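Local structure of LPXTG-motif cell wall anchor domain protein (Mobiluncus mulieris, 5U5O) at residues A[28-33]-A[96-101]. The protein is a giant bacterial adhesin of Ig-like domains with intramolecular cross-links, probably anchored to the cell wall and mediating attachment. Numbering follows the deposited sequence.
Sequences TIKDTV and ETEMDL
Two carboxylates lie under methyl groups here: Thr32 CG2 sits over the face of the Glu96 carboxylate, 3.4 Å from CD, and Thr28 CG2 covers that of Asp100, 3.7 Å from CG. Glu96 OE1 also forms a salt bridge with Arg34. The setting is an antiparallel pair of neighbouring strands in one sheet of the Ig-like, T-Q ester bond containing domain. Residues 28-33 run between strand 4-10 and residues 96-101.

Ile29–Leu101, Asp31–Met99 and Val33–Thr97 are hydrogen-bonded pairs, each with both N-H...O bonds made. Asp31 N lies almost on the C=O axis of Met99 (177° at the oxygen), whereas Val33 N approaches Thr97 O from above the carbonyl plane. The carbonyls of Ile29, Asp31 and Val33 each accept a CA-H...O contact as well, from Asp100, Glu98 and Glu96; Glu98 CA stands 3.3 Å from Asp31 O.

On the face carrying Lys30, Thr32, Glu98 and Asp100, the lysine chain is fully extended, CG anti to the backbone N (chi1 -172°), and crosses Glu98 obliquely. Its CE lies 3.5 Å from Glu98 OE1, while the salt bridge from NZ to that oxygen is long at 4.0 Å. A water also donates to Glu98 OE1 and hydrogen-bonds Thr32 OG1.

The face of Ile29, Asp31, Val33, Thr97, Met99 and Leu101 turns into the sandwich, toward strands 43-52, 64-71 and 118-127. Met99 and Asp31 run side by side, and Val33 CG2 rests 3.9 Å from Met99 CG. Asp31 is buried with Glu124 OE1 close to its OD2, so one of these acids may hold a proton. The same OD2 touches Met99 SD at 3.4 Å.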
loop_
_atom_site.group_PDB
_atom_site.type_symbol
_atom_site.label_atom_id
_atom_site.label_comp_id
_atom_site.label_asym_id
_atom_site.label_seq_id
_atom_site.Cartn_x
_atom_site.Cartn_y
_atom_site.Cartn_z
ATOM N N THR A 28 6.543 -6.381 11.501
ATOM C CA THR A 28 6.108 -6.605 12.863
ATOM C C THR A 28 5.341 -5.392 13.347
ATOM O O THR A 28 5.880 -4.281 13.408
ATOM C CB THR A 28 7.283 -6.862 13.804
ATOM O OG1 THR A 28 7.949 -8.061 13.395
ATOM C CG2 THR A 28 6.795 -7.042 15.246
ATOM N N ILE A 29 4.067 -5.621 13.661
ATOM C CA ILE A 29 3.218 -4.626 14.310
ATOM C C ILE A 29 3.438 -4.769 15.826
ATOM O O ILE A 29 3.199 -5.845 16.397
ATOM C CB ILE A 29 1.748 -4.795 13.893
ATOM C CG1 ILE A 29 1.500 -4.339 12.448
ATOM C CG2 ILE A 29 0.843 -3.954 14.792
ATOM C CD1 ILE A 29 2.213 -5.119 11.359
ATOM N N LYS A 30 3.972 -3.718 16.445
ATOM C CA LYS A 30 3.998 -3.608 17.902
ATOM C C LYS A 30 2.591 -3.226 18.387
ATOM O O LYS A 30 2.067 -2.157 18.065
ATOM C CB LYS A 30 4.989 -2.553 18.346
ATOM C CG LYS A 30 5.210 -2.528 19.852
ATOM C CD LYS A 30 5.998 -1.297 20.210
ATOM C CE LYS A 30 6.401 -1.284 21.663
ATOM N NZ LYS A 30 7.358 -0.177 21.930
ATOM N N ASP A 31 2.018 -4.124 19.179
ATOM C CA ASP A 31 0.674 -3.952 19.748
ATOM C C ASP A 31 0.860 -3.623 21.232
ATOM O O ASP A 31 1.106 -4.502 22.033
ATOM C CB ASP A 31 -0.059 -5.246 19.507
ATOM C CG ASP A 31 -1.411 -5.323 20.200
ATOM O OD1 ASP A 31 -1.974 -4.287 20.700
ATOM O OD2 ASP A 31 -1.896 -6.472 20.154
ATOM N N THR A 32 0.885 -2.327 21.521
ATOM C CA THR A 32 1.021 -1.863 22.901
ATOM C C THR A 32 -0.360 -1.932 23.552
ATOM O O THR A 32 -1.282 -1.255 23.122
ATOM C CB THR A 32 1.611 -0.455 22.980
ATOM O OG1 THR A 32 2.911 -0.474 22.390
ATOM C CG2 THR A 32 1.778 0.017 24.394
ATOM N N VAL A 33 -0.463 -2.797 24.548
ATOM C CA VAL A 33 -1.744 -3.103 25.210
ATOM C C VAL A 33 -1.891 -2.320 26.510
ATOM O O VAL A 33 -1.003 -2.279 27.333
ATOM C CB VAL A 33 -1.830 -4.611 25.465
ATOM C CG1 VAL A 33 -3.185 -4.943 26.092
ATOM C CG2 VAL A 33 -1.598 -5.402 24.162
ATOM N N GLU A 96 0.399 -1.133 31.297
ATOM C CA GLU A 96 0.825 -1.324 29.908
ATOM C C GLU A 96 1.698 -2.552 29.745
ATOM O O GLU A 96 2.562 -2.821 30.566
ATOM C CB GLU A 96 1.548 -0.088 29.435
ATOM C CG GLU A 96 1.872 -0.094 27.948
ATOM C CD GLU A 96 2.520 1.191 27.504
ATOM O OE1 GLU A 96 1.805 2.155 27.178
ATOM O OE2 GLU A 96 3.764 1.223 27.378
ATOM N N THR A 97 1.414 -3.302 28.688
ATOM C CA THR A 97 2.312 -4.374 28.245
ATOM C C THR A 97 2.293 -4.360 26.726
ATOM O O THR A 97 1.768 -3.428 26.122
ATOM C CB THR A 97 1.879 -5.722 28.846
ATOM O OG1 THR A 97 2.867 -6.710 28.528
ATOM C CG2 THR A 97 0.519 -6.172 28.361
ATOM N N GLU A 98 2.952 -5.330 26.091
ATOM C CA GLU A 98 2.969 -5.347 24.624
ATOM C C GLU A 98 3.037 -6.746 24.061
ATOM O O GLU A 98 3.463 -7.679 24.744
ATOM C CB GLU A 98 4.131 -4.524 24.077
ATOM C CG GLU A 98 5.497 -5.039 24.464
ATOM C CD GLU A 98 6.604 -4.140 23.966
ATOM O OE1 GLU A 98 6.843 -3.088 24.592
ATOM O OE2 GLU A 98 7.239 -4.486 22.948
ATOM N N MET A 99 2.608 -6.877 22.807
ATOM C CA MET A 99 2.756 -8.120 22.053
ATOM C C MET A 99 3.092 -7.764 20.610
ATOM O O MET A 99 2.801 -6.662 20.154
ATOM C CB MET A 99 1.520 -9.020 22.117
ATOM C CG MET A 99 0.171 -8.293 22.233
ATOM S SD MET A 99 -1.261 -9.353 21.904
ATOM C CE MET A 99 -0.961 -10.691 23.068
ATOM N N ASP A 100 3.750 -8.690 19.913
ATOM C CA ASP A 100 4.082 -8.514 18.505
ATOM C C ASP A 100 3.124 -9.274 17.610
ATOM O O ASP A 100 2.755 -10.410 17.907
ATOM C CB ASP A 100 5.491 -9.032 18.233
ATOM C CG ASP A 100 6.582 -8.125 18.774
ATOM O OD1 ASP A 100 6.349 -6.941 19.093
ATOM O OD2 ASP A 100 7.751 -8.594 18.753
ATOM N N LEU A 101 2.736 -8.643 16.502
ATOM C CA LEU A 101 1.915 -9.269 15.467
ATOM C C LEU A 101 2.685 -9.178 14.144
ATOM O O LEU A 101 2.855 -8.085 13.593
ATOM C CB LEU A 101 0.559 -8.558 15.361
ATOM C CG LEU A 101 -0.367 -8.726 16.573
ATOM C CD1 LEU A 101 -1.504 -7.719 16.515
ATOM C CD2 LEU A 101 -0.910 -10.145 16.631
HETATM O O HOH W 1 5.005 -0.845 24.559
#